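PDB 4F53: SusD homolog from Bacteroides ovatus, which probably binds mucin O-glycans at the cell surface as a SusD/RagB-family outer-membrane lipoprotein with a TPR-like helical fold. Local coordinates for residues S264-C269 against K456-A461; S301-R306 against E390-P395. One frame throughout, in Å; residues are numbered along the deposited sequence.

Contact 1 of 2, residues S264-C269 against K456-A461; sequences SADLTC and KLMPMA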
loop_
_atom_site.group_PDB
_atom_site.type_symbol
_atom_site.label_atom_id
_atom_site.label_comp_id
_atom_site.label_asym_id
_atom_site.label_seq_id
_atom_site.Cartn_x
_atom_site.Cartn_y
_atom_site.Cartn_z
ATOM N N SER A 264 10.597 9.365 4.310
ATOM C CA SER A 264 9.900 10.106 5.363
ATOM C C SER A 264 10.693 10.112 6.658
ATOM O O SER A 264 11.463 9.179 6.960
ATOM C CB SER A 264 8.528 9.492 5.631
ATOM O OG SER A 264 8.653 8.226 6.251
ATOM N N ALA A 265 10.464 11.152 7.444
ATOM C CA ALA A 265 11.065 11.312 8.760
ATOM C C ALA A 265 10.545 10.190 9.717
ATOM O O ALA A 265 11.298 9.710 10.561
ATOM C CB ALA A 265 10.730 12.691 9.305
ATOM N N ASP A 266 9.277 9.742 9.535
ATOM C CA ASP A 266 8.657 8.679 10.329
ATOM C C ASP A 266 9.416 7.342 10.207
ATOM O O ASP A 266 9.700 6.706 11.213
ATOM C CB ASP A 266 7.177 8.471 9.906
ATOM C CG ASP A 266 6.403 9.769 9.759
ATOM O OD1 ASP A 266 6.638 10.492 8.764
ATOM O OD2 ASP A 266 5.618 10.083 10.654
ATOM N N LEU A 267 9.740 6.934 8.981
ATOM C CA LEU A 267 10.425 5.684 8.702
ATOM C C LEU A 267 11.833 5.670 9.316
ATOM O O LEU A 267 12.191 4.670 9.926
ATOM C CB LEU A 267 10.457 5.443 7.179
ATOM C CG LEU A 267 10.732 4.035 6.645
ATOM C CD1 LEU A 267 9.764 2.987 7.200
ATOM C CD2 LEU A 267 10.653 4.025 5.152
ATOM N N THR A 268 12.602 6.778 9.233
ATOM C CA THR A 268 13.919 6.806 9.857
ATOM C C THR A 268 13.786 6.911 11.405
ATOM O O THR A 268 14.637 6.370 12.103
ATOM C CB THR A 268 14.851 7.876 9.242
ATOM O OG1 THR A 268 14.280 9.169 9.406
ATOM C CG2 THR A 268 15.155 7.608 7.745
ATOM N N CYS A 269 12.717 7.526 11.940
ATOM C CA CYS A 269 12.507 7.599 13.395
ATOM C C CYS A 269 12.371 6.192 14.016
ATOM O O CYS A 269 13.041 5.898 15.001
ATOM C CB CYS A 269 11.302 8.465 13.732
ATOM S SG CYS A 269 11.651 10.234 13.687
ATOM N N LYS A 456 1.902 4.645 14.690
ATOM C CA LYS A 456 1.640 6.059 14.989
ATOM C C LYS A 456 2.527 6.899 14.048
ATOM O O LYS A 456 3.699 6.582 13.870
ATOM C CB LYS A 456 1.904 6.399 16.477
ATOM C CG LYS A 456 1.101 5.580 17.484
ATOM C CD LYS A 456 -0.423 5.619 17.292
ATOM C CE LYS A 456 -1.085 6.964 17.537
ATOM N NZ LYS A 456 -1.020 7.378 18.965
ATOM N N LEU A 457 1.940 7.860 13.355
ATOM C CA LEU A 457 2.650 8.729 12.425
ATOM C C LEU A 457 2.571 10.180 12.884
ATOM O O LEU A 457 1.683 10.548 13.666
ATOM C CB LEU A 457 2.045 8.621 10.997
ATOM C CG LEU A 457 2.104 7.267 10.270
ATOM C CD1 LEU A 457 1.266 7.320 9.007
ATOM C CD2 LEU A 457 3.553 6.867 9.977
HETATM N N MSE A 458 3.506 11.008 12.409
HETATM C CA MSE A 458 3.449 12.433 12.695
HETATM C C MSE A 458 2.343 13.056 11.844
HETATM O O MSE A 458 2.108 12.584 10.726
HETATM C CB MSE A 458 4.798 13.099 12.400
HETATM C CG MSE A 458 5.740 13.014 13.572
HETATM SE SE MSE A 458 7.504 13.748 13.216
HETATM C CE MSE A 458 8.216 12.347 12.081
ATOM N N PRO A 459 1.627 14.094 12.306
ATOM C CA PRO A 459 0.670 14.728 11.399
ATOM C C PRO A 459 1.422 15.478 10.285
ATOM O O PRO A 459 2.622 15.789 10.434
ATOM C CB PRO A 459 -0.092 15.675 12.320
ATOM C CG PRO A 459 0.905 16.051 13.365
ATOM C CD PRO A 459 1.725 14.821 13.595
HETATM N N MSE A 460 0.736 15.771 9.179
HETATM C CA MSE A 460 1.302 16.559 8.078
HETATM C C MSE A 460 1.758 17.915 8.585
HETATM O O MSE A 460 1.053 18.510 9.384
HETATM C CB MSE A 460 0.284 16.713 6.928
HETATM C CG MSE A 460 -0.109 15.381 6.321
HETATM SE SE MSE A 460 1.371 14.348 5.611
HETATM C CE MSE A 460 0.275 12.967 4.675
ATOM N N ALA A 461 2.960 18.386 8.166
ATOM C CA ALA A 461 3.523 19.671 8.604
ATOM C C ALA A 461 2.554 20.850 8.319
ATOM O O ALA A 461 2.404 21.746 9.146
ATOM C CB ALA A 461 4.853 19.920 7.921
#
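In this SusD-like fold, the N-terminal turn of helix 265-273 is held to the loop that follows helix 442-452. Ser264 is the N-cap of that helix: its OG accepts the N-H of Leu267 and also bonds to the carbonyl of Gly60. The polar link across the contact is a single hydrogen bond. With CG anti to its carbonyl carbon (chi1 -46°), Asp266 reaches the 456-461 backbone. Met458 N donates to Asp266 OD2 over 2.9 Å, almost straight at 174°, and meets the oxygen nearly along its C-O axis. The other carboxylate oxygen, OD1, forms a salt bridge with Arg307. The buried charge is thus shared between a guanidinium and a backbone amide, which probably keeps Asp266 ionised. An alanine here would probably leave both the Met458 amide and Arg307 without this buried acceptor and loosen the loop from the helix. Apolar groups flank the carboxylate. Leu457 crosses Asp266 at about a right angle, with CD2 4.0 Å from Asp266 CB. The chain of Met458, a selenomethionine, bends at chi3 (-74°), which turns its methyl back to the helix. There Met458 CE rests 3.8 Å from Ala265 CB and 3.7 Å from Asp266 OD2.

Contact 2 of 2, residues S301-R306 against E390-P395; sequences SYVGLR and EAYKDP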
loop_
_atom_site.group_PDB
_atom_site.type_symbol
_atom_site.label_atom_id
_atom_site.label_comp_id
_atom_site.label_asym_id
_atom_site.label_seq_id
_atom_site.Cartn_x
_atom_site.Cartn_y
_atom_site.Cartn_z
ATOM N N SER A 301 23.510 11.133 8.398
ATOM C CA SER A 301 22.901 9.976 9.075
ATOM C C SER A 301 21.717 9.479 8.298
ATOM O O SER A 301 21.389 10.047 7.258
ATOM C CB SER A 301 22.458 10.375 10.482
ATOM O OG SER A 301 21.520 11.437 10.422
ATOM N N TYR A 302 21.044 8.454 8.808
ATOM C CA TYR A 302 19.769 8.005 8.228
ATOM C C TYR A 302 18.711 8.949 8.754
ATOM O O TYR A 302 18.416 8.929 9.956
ATOM C CB TYR A 302 19.458 6.553 8.577
ATOM C CG TYR A 302 20.401 5.573 7.928
ATOM C CD1 TYR A 302 20.381 5.363 6.546
ATOM C CD2 TYR A 302 21.278 4.808 8.693
ATOM C CE1 TYR A 302 21.204 4.408 5.947
ATOM C CE2 TYR A 302 22.084 3.828 8.104
ATOM C CZ TYR A 302 22.048 3.643 6.729
ATOM O OH TYR A 302 22.872 2.728 6.124
ATOM N N VAL A 303 18.245 9.877 7.898
ATOM C CA VAL A 303 17.296 10.884 8.338
ATOM C C VAL A 303 16.400 11.296 7.160
ATOM O O VAL A 303 16.875 11.749 6.117
ATOM C CB VAL A 303 17.987 12.088 9.042
ATOM C CG1 VAL A 303 19.009 12.808 8.137
ATOM C CG2 VAL A 303 16.956 13.051 9.640
ATOM N N GLY A 304 15.108 11.096 7.346
ATOM C CA GLY A 304 14.114 11.404 6.338
ATOM C C GLY A 304 13.655 12.837 6.383
ATOM O O GLY A 304 14.083 13.622 7.236
ATOM N N LEU A 305 12.783 13.186 5.454
ATOM C CA LEU A 305 12.213 14.520 5.381
ATOM C C LEU A 305 10.772 14.476 5.949
ATOM O O LEU A 305 10.087 13.458 5.850
ATOM C CB LEU A 305 12.245 14.959 3.901
ATOM C CG LEU A 305 11.743 16.341 3.519
ATOM C CD1 LEU A 305 12.643 17.433 4.082
ATOM C CD2 LEU A 305 11.652 16.454 2.021
ATOM N N ARG A 306 10.334 15.571 6.573
ATOM C CA ARG A 306 8.998 15.674 7.122
ATOM C C ARG A 306 7.957 15.594 5.985
ATOM O O ARG A 306 8.131 16.241 4.938
ATOM C CB ARG A 306 8.856 16.999 7.903
ATOM C CG ARG A 306 7.529 17.180 8.645
ATOM C CD ARG A 306 7.433 16.308 9.894
ATOM N NE ARG A 306 6.110 16.418 10.506
ATOM C CZ ARG A 306 5.793 17.300 11.444
ATOM N NH1 ARG A 306 6.711 18.140 11.914
ATOM N NH2 ARG A 306 4.560 17.361 11.910
ATOM N N GLU A 390 12.309 8.125 19.449
ATOM C CA GLU A 390 12.618 9.463 19.945
ATOM C C GLU A 390 12.021 10.511 19.008
ATOM O O GLU A 390 11.571 10.183 17.901
ATOM C CB GLU A 390 14.146 9.625 20.072
ATOM C CG GLU A 390 14.615 9.281 21.467
ATOM C CD GLU A 390 15.769 8.304 21.570
ATOM O OE1 GLU A 390 16.817 8.546 20.925
ATOM O OE2 GLU A 390 15.648 7.338 22.361
ATOM N N ALA A 391 12.023 11.764 19.457
ATOM C CA ALA A 391 11.532 12.930 18.732
ATOM C C ALA A 391 12.302 13.141 17.415
ATOM O O ALA A 391 13.498 12.869 17.354
ATOM C CB ALA A 391 11.675 14.172 19.610
ATOM N N TYR A 392 11.631 13.643 16.388
ATOM C CA TYR A 392 12.302 13.956 15.138
ATOM C C TYR A 392 12.954 15.341 15.237
ATOM O O TYR A 392 12.272 16.341 15.471
ATOM C CB TYR A 392 11.313 13.877 13.953
ATOM C CG TYR A 392 11.890 14.376 12.654
ATOM C CD1 TYR A 392 12.933 13.695 12.022
ATOM C CD2 TYR A 392 11.404 15.533 12.052
ATOM C CE1 TYR A 392 13.493 14.169 10.831
ATOM C CE2 TYR A 392 11.934 16.000 10.850
ATOM C CZ TYR A 392 12.985 15.319 10.248
ATOM O OH TYR A 392 13.465 15.762 9.043
ATOM N N LYS A 393 14.286 15.387 15.123
ATOM C CA LYS A 393 15.039 16.642 15.143
ATOM C C LYS A 393 15.383 16.985 13.697
ATOM O O LYS A 393 16.181 16.262 13.101
ATOM C CB LYS A 393 16.305 16.528 16.014
ATOM C CG LYS A 393 16.038 16.356 17.512
ATOM C CD LYS A 393 17.304 15.929 18.286
ATOM C CE LYS A 393 18.201 17.067 18.740
ATOM N NZ LYS A 393 19.426 16.576 19.433
ATOM N N ASP A 394 14.733 18.024 13.099
ATOM C CA ASP A 394 15.023 18.447 11.721
ATOM C C ASP A 394 16.561 18.748 11.582
ATOM O O ASP A 394 17.066 19.662 12.236
ATOM C CB ASP A 394 14.161 19.674 11.300
ATOM C CG ASP A 394 14.280 20.119 9.839
ATOM O OD1 ASP A 394 15.267 19.720 9.157
ATOM O OD2 ASP A 394 13.416 20.893 9.385
ATOM N N PRO A 395 17.318 17.970 10.761
ATOM C CA PRO A 395 18.782 18.209 10.660
ATOM C C PRO A 395 19.164 19.548 10.021
ATOM O O PRO A 395 20.331 19.977 10.115
ATOM C CB PRO A 395 19.279 17.039 9.812
ATOM C CG PRO A 395 18.076 16.585 9.047
ATOM C CD PRO A 395 16.896 16.821 9.925
HETATM O O HOH W 1 12.200 17.615 7.710
#
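This is a partly buried loop-to-loop contact, mixed polar and apolar, near the periphery of the SusD-like fold. Residues 301-306 lie between helix 288-291 and strand 332-335, and residues 390-395 lie between helices 379-383 and 423-438. Neither segment is a regular helix or strand. Their touching parts run at 109° to each other.

Tyr392 gives the largest share of the contact. Its CG is anti to the backbone N (chi1 172°), and the ring reaches across to the 301-306 backbone. The phenol oxygen, Tyr392 OH, lies 2.9 Å from Gly304 O. This bond is weak and not settled, because the single hydroxyl proton has another acceptor within reach. A water also sits 2.6 Å from Tyr392 OH, in the plane of the ring at its edge. The same water accepts the N-H of Arg306 over 3.0 Å. It thus bridges the hydroxyl to the Arg306 amide; the direct link to Gly304 O is the less certain one. One ring face has the backbone N of Asp394 above it, toward the rim.

Val303 and Pro395 make the apolar part, with the tyrosine ring beside them. They meet tip to tip, with Val303 CG2 3.8 Å from Pro395 CG. The same methyl lies at the edge of the Tyr392 ring, 3.8 Å from CE1. Val303 CG2 is anti to the backbone N, and from there it touches both partners.

Arg306 adds its CB obliquely to the tyrosine ring, while its guanidinium bonds to the carbonyl of Tyr406. Around the contact, helix 265-273 packs on Tyr392 through Cys269. Phe288 of helix 288-291 touches both Val303 and Pro395, and the backbone of Leu305 is hydrogen-bonded to Ile263 of strand 261-263.

Overall arrangement
The two contacts are neighbours, with centres about 9 Å apart. Contact 1 is buried and joins a helix start to a loop. Contact 2 is only partly buried, lies farther from the centre of the chain, and joins two loops. Their chemistry differs as well. Contact 1 places a carboxylate among apolar groups and pairs it with an amide and an arginine. Contact 2 uses a neutral phenol, a carbonyl and a water beside a valine-proline contact. Helix 265-273 links them: Ala265 N probably bonds to Leu305 O, and Ala265 CB packs on Tyr392 CE1. Arg306 NH2 also probably bonds to Pro459 O, so loop 301-306 reaches both segments of contact 1.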